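Local coordinates for protein regulator of polyketide synthase expression (Bifidobacterium adolescentis, PDB 3ONQ) that probably regulates gene transcription by binding DNA through a PucR-type C-terminal helix-turn-helix domain, its precise role and target genes being unestablished, at residues Asp53-Gly61 / Gly135-Thr143; Ile24-Leu32 / Val42-Trp50. All coordinates share one frame; numbering follows the deposited sequence.

Interaction 1. Residues Asp53-Gly61 / Gly135-Thr143; sequences DFNCFAIGG and GASHALRET
A58 presses its methyl group into a shallow hollow between two turns of helix 132-149, walled by A139, L140 and T143. Its CB lies 3.9 Å from A139 CB and 3.5 Å from T143 OG1, while L140 CD2 closes the rim. Strand 55-61 and the helix run nearly side by side, their axes 7.2 Å apart with only 17° between directions, and short residues permit this close approach. One turn nearer the helix start, the sulfur of C56 is the bump: SG stands 3.6 Å from A136 CA, set against the backbone where A136 offers no more than a methyl. That methyl, A136 CB, meets the edge of the F54 ring, 4.2 Å from CE1. Toward the strand end the roles reverse, and T143 supplies the bump. Its CG2 points over the bare backbone of G60, 3.8 Å from G60 N; a CB on G60 would lie just 2.7 Å from that methyl. With OG1 beside its own backbone N (chi1 -65°), T143 turns the hydroxyl back to A139 O, a 2.8 Å hydrogen bond meeting the carbonyl at 153°, while its backbone N reaches the same oxygen from the opposite face. Replacing T143 by an alanine would probably open a gap over G60 and leave A139 O with the backbone donor alone of these two. F57 and I59 point the other way, onto helix 107-114, so the central strand of this alpha-beta-alpha sandwich is packed on both faces. The contact joins its two elements through methyls, a sulfur, a ring edge and bare backbone, with the threonine hydroxyl satisfied inside its own helix; its hold therefore probably rests on close fit and burial of apolar surface.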
# COMPACT_ATOMS: atom_id res chain seq x y z
N ASP B 53 -5.78 -13.09 -11.24
CA ASP B 53 -4.90 -13.27 -10.09
C ASP B 53 -3.95 -14.45 -10.29
O ASP B 53 -4.05 -15.47 -9.61
CB ASP B 53 -5.73 -13.45 -8.82
CG ASP B 53 -4.88 -13.38 -7.57
OD1 ASP B 53 -3.74 -12.87 -7.66
OD2 ASP B 53 -5.34 -13.83 -6.50
N PHE B 54 -3.02 -14.28 -11.22
CA PHE B 54 -2.18 -15.37 -11.69
C PHE B 54 -1.11 -15.76 -10.68
O PHE B 54 -0.81 -15.00 -9.75
CB PHE B 54 -1.52 -14.97 -13.02
CG PHE B 54 -0.77 -13.66 -12.95
CD1 PHE B 54 0.52 -13.61 -12.44
CD2 PHE B 54 -1.35 -12.48 -13.41
CE1 PHE B 54 1.22 -12.41 -12.37
CE2 PHE B 54 -0.65 -11.26 -13.35
CZ PHE B 54 0.64 -11.24 -12.82
N ASN B 55 -0.56 -16.95 -10.85
CA ASN B 55 0.63 -17.34 -10.11
C ASN B 55 1.85 -17.26 -11.02
O ASN B 55 1.75 -17.51 -12.21
CB ASN B 55 0.49 -18.75 -9.53
CG ASN B 55 -0.59 -18.83 -8.48
OD1 ASN B 55 -1.45 -19.72 -8.51
ND2 ASN B 55 -0.57 -17.88 -7.55
N CYS B 56 2.99 -16.90 -10.46
CA CYS B 56 4.18 -16.72 -11.27
C CYS B 56 5.41 -16.98 -10.42
O CYS B 56 5.32 -17.04 -9.19
CB CYS B 56 4.22 -15.29 -11.82
SG CYS B 56 4.38 -13.99 -10.53
N PHE B 57 6.56 -17.13 -11.08
CA PHE B 57 7.84 -17.24 -10.40
C PHE B 57 8.89 -16.77 -11.39
O PHE B 57 8.61 -16.63 -12.58
CB PHE B 57 8.13 -18.68 -9.96
CG PHE B 57 8.14 -19.67 -11.10
CD1 PHE B 57 9.30 -19.90 -11.83
CD2 PHE B 57 7.00 -20.39 -11.42
CE1 PHE B 57 9.31 -20.82 -12.88
CE2 PHE B 57 7.00 -21.30 -12.47
CZ PHE B 57 8.15 -21.51 -13.20
N ALA B 58 10.10 -16.52 -10.89
CA ALA B 58 11.14 -15.98 -11.74
C ALA B 58 12.41 -16.83 -11.67
O ALA B 58 12.71 -17.46 -10.65
CB ALA B 58 11.44 -14.53 -11.34
N ILE B 59 13.15 -16.84 -12.77
CA ILE B 59 14.44 -17.49 -12.84
C ILE B 59 15.38 -16.48 -13.44
O ILE B 59 15.00 -15.75 -14.37
CB ILE B 59 14.41 -18.72 -13.76
CG1 ILE B 59 13.40 -19.74 -13.26
CG2 ILE B 59 15.79 -19.37 -13.84
CD1 ILE B 59 13.24 -20.97 -14.19
N GLY B 60 16.60 -16.40 -12.92
CA GLY B 60 17.56 -15.44 -13.43
C GLY B 60 18.98 -15.96 -13.31
O GLY B 60 19.29 -16.74 -12.41
N GLY B 61 19.84 -15.52 -14.23
CA GLY B 61 21.25 -15.86 -14.21
C GLY B 61 21.89 -15.26 -15.45
O GLY B 61 21.33 -14.37 -16.07
N GLY B 135 3.13 -9.74 -6.91
CA GLY B 135 3.99 -10.90 -6.75
C GLY B 135 5.03 -10.97 -7.86
O GLY B 135 6.20 -11.27 -7.61
N ALA B 136 4.60 -10.70 -9.08
CA ALA B 136 5.50 -10.62 -10.22
C ALA B 136 6.64 -9.64 -9.93
O ALA B 136 7.81 -9.95 -10.15
CB ALA B 136 4.73 -10.20 -11.47
N SER B 137 6.30 -8.46 -9.43
CA SER B 137 7.32 -7.46 -9.11
C SER B 137 8.25 -7.98 -8.01
O SER B 137 9.47 -7.84 -8.08
CB SER B 137 6.68 -6.15 -8.67
OG SER B 137 7.67 -5.18 -8.34
N HIS B 138 7.65 -8.59 -6.99
CA HIS B 138 8.40 -9.23 -5.92
C HIS B 138 9.36 -10.31 -6.45
O HIS B 138 10.54 -10.34 -6.08
CB HIS B 138 7.43 -9.85 -4.90
CG HIS B 138 8.08 -10.32 -3.64
ND1 HIS B 138 7.37 -10.70 -2.52
CD2 HIS B 138 9.40 -10.46 -3.32
CE1 HIS B 138 8.22 -11.05 -1.57
NE2 HIS B 138 9.45 -10.91 -2.03
N ALA B 139 8.86 -11.21 -7.29
CA ALA B 139 9.67 -12.29 -7.84
C ALA B 139 10.85 -11.76 -8.63
O ALA B 139 11.99 -12.22 -8.48
CB ALA B 139 8.80 -13.22 -8.73
N LEU B 140 10.60 -10.78 -9.50
CA LEU B 140 11.69 -10.21 -10.28
C LEU B 140 12.73 -9.47 -9.41
O LEU B 140 13.93 -9.56 -9.65
CB LEU B 140 11.14 -9.30 -11.37
CG LEU B 140 10.50 -10.08 -12.53
CD1 LEU B 140 9.71 -9.15 -13.47
CD2 LEU B 140 11.58 -10.81 -13.30
N ARG B 141 12.27 -8.74 -8.41
CA ARG B 141 13.19 -8.00 -7.57
C ARG B 141 14.02 -8.91 -6.65
O ARG B 141 15.22 -8.74 -6.53
CB ARG B 141 12.47 -6.89 -6.81
CG ARG B 141 12.10 -5.71 -7.71
CD ARG B 141 11.37 -4.60 -6.97
NE ARG B 141 12.15 -4.01 -5.88
CZ ARG B 141 12.98 -2.98 -6.03
NH1 ARG B 141 13.15 -2.43 -7.22
NH2 ARG B 141 13.64 -2.49 -4.98
N GLU B 142 13.39 -9.89 -6.01
CA GLU B 142 14.17 -10.79 -5.16
C GLU B 142 15.18 -11.54 -6.01
O GLU B 142 16.28 -11.87 -5.53
CB GLU B 142 13.28 -11.75 -4.35
CG GLU B 142 12.49 -12.77 -5.18
CD GLU B 142 11.35 -13.39 -4.37
OE1 GLU B 142 11.48 -13.50 -3.14
OE2 GLU B 142 10.32 -13.74 -4.97
N THR B 143 14.83 -11.80 -7.26
CA THR B 143 15.74 -12.46 -8.19
C THR B 143 16.91 -11.53 -8.53
O THR B 143 18.08 -11.92 -8.42
CB THR B 143 15.03 -12.93 -9.46
OG1 THR B 143 14.07 -13.94 -9.13
CG2 THR B 143 16.03 -13.52 -10.45

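Interaction 2. Residues Ile24-Leu32 / Val42-Trp50; sequences IERLAFECL and VSLMNILGW
M45 O, on the helix that carries L44 and L48 against helix 21-33, takes W50 N at 2.9 Å and, weakly, G49 N; the W50 bond, with G49 N to N46 O, makes the Schellman motif that ends helix 39-48. The side chain of M45, a selenomethionine, bends twice (chi2 -69°, chi3 -88°), bringing SE within 4.1 Å of A28 CB and CE to 3.5 Å above one face of the W50 ring. L32 reaches toward it tip to tip. The helices are antiparallel in sense, crossing at -143° with axes 9.7 Å apart, and meet through branched side chains around the small A28. L44 lies across L27, roughly perpendicular, its CD1 3.6 Å from L27 CD2. I24 and L48 lie alongside, running in opposite senses, with I24 CG2 3.8 Å from L48 CG, and I24 CD1 rests 3.9 Å from I47 CG2. E25 OE2 forms a salt bridge with R75 and accepts the backbone N-H of I88. Around this helical hairpin, helix 11-15 adds L14 and L15 beside I24 and L27, S43 OG is hydrogen-bonded to E30 of the second subunit, and M45 and L32 lean on helix 132-149, with L98 of strand 94-100 beside M45.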
# COMPACT_ATOMS: atom_id res chain seq x y z
N ILE B 24 6.07 -3.68 -25.33
CA ILE B 24 5.13 -3.83 -24.23
C ILE B 24 5.76 -4.72 -23.15
O ILE B 24 5.63 -4.45 -21.95
CB ILE B 24 3.80 -4.40 -24.72
CG1 ILE B 24 3.19 -3.47 -25.77
CG2 ILE B 24 2.83 -4.59 -23.54
CD1 ILE B 24 1.89 -3.95 -26.34
N GLU B 25 6.44 -5.78 -23.57
CA GLU B 25 7.10 -6.68 -22.63
C GLU B 25 8.23 -5.97 -21.87
O GLU B 25 8.31 -6.05 -20.64
CB GLU B 25 7.67 -7.91 -23.35
CG GLU B 25 8.34 -8.91 -22.40
CD GLU B 25 9.12 -9.98 -23.13
OE1 GLU B 25 9.81 -9.64 -24.11
OE2 GLU B 25 9.05 -11.16 -22.73
N ARG B 26 9.09 -5.27 -22.60
CA ARG B 26 10.22 -4.60 -21.97
C ARG B 26 9.73 -3.57 -20.98
O ARG B 26 10.31 -3.40 -19.90
CB ARG B 26 11.15 -3.96 -23.00
CG ARG B 26 12.31 -3.20 -22.37
CD ARG B 26 13.27 -2.65 -23.42
NE ARG B 26 12.63 -2.40 -24.72
CZ ARG B 26 11.98 -1.28 -25.05
NH1 ARG B 26 11.86 -0.28 -24.19
NH2 ARG B 26 11.44 -1.18 -26.26
N LEU B 27 8.65 -2.88 -21.36
CA LEU B 27 8.05 -1.87 -20.49
C LEU B 27 7.48 -2.49 -19.22
O LEU B 27 7.67 -1.97 -18.13
CB LEU B 27 6.96 -1.07 -21.23
CG LEU B 27 6.20 -0.03 -20.40
CD1 LEU B 27 7.14 1.07 -19.91
CD2 LEU B 27 5.04 0.56 -21.21
N ALA B 28 6.76 -3.60 -19.37
CA ALA B 28 6.22 -4.26 -18.19
C ALA B 28 7.36 -4.77 -17.31
O ALA B 28 7.33 -4.64 -16.09
CB ALA B 28 5.31 -5.40 -18.59
N PHE B 29 8.38 -5.35 -17.95
CA PHE B 29 9.57 -5.80 -17.24
C PHE B 29 10.16 -4.68 -16.41
O PHE B 29 10.34 -4.83 -15.20
CB PHE B 29 10.61 -6.34 -18.23
CG PHE B 29 11.89 -6.83 -17.58
CD1 PHE B 29 11.94 -8.08 -16.98
CD2 PHE B 29 13.03 -6.06 -17.60
CE1 PHE B 29 13.12 -8.55 -16.41
CE2 PHE B 29 14.21 -6.51 -17.02
CZ PHE B 29 14.25 -7.76 -16.43
N GLU B 30 10.44 -3.54 -17.03
CA GLU B 30 11.07 -2.45 -16.29
C GLU B 30 10.17 -1.92 -15.18
O GLU B 30 10.67 -1.56 -14.11
CB GLU B 30 11.50 -1.30 -17.21
CG GLU B 30 12.63 -1.67 -18.15
CD GLU B 30 13.01 -0.52 -19.07
OE1 GLU B 30 12.61 0.63 -18.77
OE2 GLU B 30 13.69 -0.77 -20.09
N CYS B 31 8.86 -1.85 -15.43
CA CYS B 31 7.96 -1.38 -14.38
C CYS B 31 8.05 -2.32 -13.18
O CYS B 31 8.20 -1.89 -12.05
CB CYS B 31 6.52 -1.28 -14.89
SG CYS B 31 6.25 0.03 -16.13
N LEU B 32 7.95 -3.61 -13.44
CA LEU B 32 7.96 -4.60 -12.37
C LEU B 32 9.28 -4.54 -11.62
O LEU B 32 9.30 -4.56 -10.39
CB LEU B 32 7.71 -6.00 -12.93
CG LEU B 32 6.34 -6.23 -13.58
CD1 LEU B 32 6.31 -7.55 -14.33
CD2 LEU B 32 5.23 -6.17 -12.53
N VAL B 42 -0.91 -3.44 -14.22
CA VAL B 42 -1.92 -4.48 -14.38
C VAL B 42 -2.45 -4.47 -15.82
O VAL B 42 -2.59 -5.54 -16.44
CB VAL B 42 -3.09 -4.28 -13.41
CG1 VAL B 42 -4.17 -5.33 -13.67
CG2 VAL B 42 -2.59 -4.34 -11.97
N SER B 43 -2.71 -3.28 -16.36
CA SER B 43 -3.18 -3.17 -17.74
C SER B 43 -2.14 -3.69 -18.75
O SER B 43 -2.48 -4.40 -19.70
CB SER B 43 -3.59 -1.73 -18.09
OG SER B 43 -4.78 -1.34 -17.40
N LEU B 44 -0.88 -3.33 -18.55
CA LEU B 44 0.16 -3.84 -19.44
C LEU B 44 0.21 -5.36 -19.41
O LEU B 44 0.31 -6.02 -20.45
CB LEU B 44 1.52 -3.26 -19.08
CG LEU B 44 1.69 -1.76 -19.31
CD1 LEU B 44 3.10 -1.36 -18.93
CD2 LEU B 44 1.42 -1.40 -20.75
N MSE B 45 0.16 -5.93 -18.21
CA MSE B 45 0.20 -7.39 -18.09
C MSE B 45 -1.08 -7.99 -18.71
O MSE B 45 -1.04 -9.02 -19.37
CB MSE B 45 0.36 -7.82 -16.64
CG MSE B 45 1.71 -7.40 -16.04
SE MSE B 45 3.18 -8.40 -16.84
CE MSE B 45 3.10 -9.91 -15.59
N ASN B 46 -2.21 -7.33 -18.48
CA ASN B 46 -3.45 -7.72 -19.15
C ASN B 46 -3.27 -7.84 -20.66
O ASN B 46 -3.65 -8.83 -21.27
CB ASN B 46 -4.54 -6.69 -18.89
CG ASN B 46 -5.55 -7.14 -17.88
OD1 ASN B 46 -6.00 -8.29 -17.91
ND2 ASN B 46 -5.94 -6.24 -16.99
N ILE B 47 -2.69 -6.80 -21.26
CA ILE B 47 -2.48 -6.76 -22.70
C ILE B 47 -1.59 -7.90 -23.17
O ILE B 47 -1.78 -8.45 -24.25
CB ILE B 47 -1.86 -5.40 -23.10
CG1 ILE B 47 -2.93 -4.31 -23.09
CG2 ILE B 47 -1.20 -5.48 -24.46
CD1 ILE B 47 -2.40 -2.93 -22.73
N LEU B 48 -0.60 -8.24 -22.35
CA LEU B 48 0.32 -9.33 -22.66
C LEU B 48 -0.33 -10.70 -22.49
O LEU B 48 0.20 -11.70 -22.99
CB LEU B 48 1.57 -9.24 -21.78
CG LEU B 48 2.58 -8.16 -22.18
CD1 LEU B 48 3.71 -8.10 -21.15
CD2 LEU B 48 3.13 -8.46 -23.57
N GLY B 49 -1.44 -10.77 -21.76
CA GLY B 49 -2.17 -12.02 -21.63
C GLY B 49 -2.19 -12.58 -20.21
O GLY B 49 -2.74 -13.65 -19.97
N TRP B 50 -1.59 -11.87 -19.27
CA TRP B 50 -1.62 -12.33 -17.90
C TRP B 50 -2.92 -11.93 -17.22
O TRP B 50 -3.04 -10.83 -16.65
CB TRP B 50 -0.44 -11.76 -17.13
CG TRP B 50 0.87 -12.15 -17.67
CD1 TRP B 50 1.40 -11.83 -18.89
CD2 TRP B 50 1.88 -12.90 -16.98
NE1 TRP B 50 2.66 -12.36 -19.01
CE2 TRP B 50 2.98 -13.01 -17.84
CE3 TRP B 50 1.95 -13.47 -15.71
CZ2 TRP B 50 4.15 -13.68 -17.48
CZ3 TRP B 50 3.12 -14.15 -15.35
CH2 TRP B 50 4.20 -14.25 -16.24

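Interactions 1 and 2, with centres 13 Å apart, touch one another at several points. S137 and L140 of helix 132-149 face the 24-32/42-50 hairpin, L140 reaching both contacts, with CD2 on A58 and CD1 3.8 Å from L32 CB; S137 OG makes a probable 2.7 Å hydrogen bond to L32 O. Helix 39-48 is followed in the chain, after a short loop, by strand 55-61; nearby F54 CZ lies 3.9 Å from M45 CE, and C56 CB 3.9 Å from W50 CZ3. A sulfate ion, probably from the crystallisation liquor, lies near G135. Together the contacts tie the N-terminal hairpin, which also meets the second subunit, to the sheet of the alpha-beta-alpha sandwich.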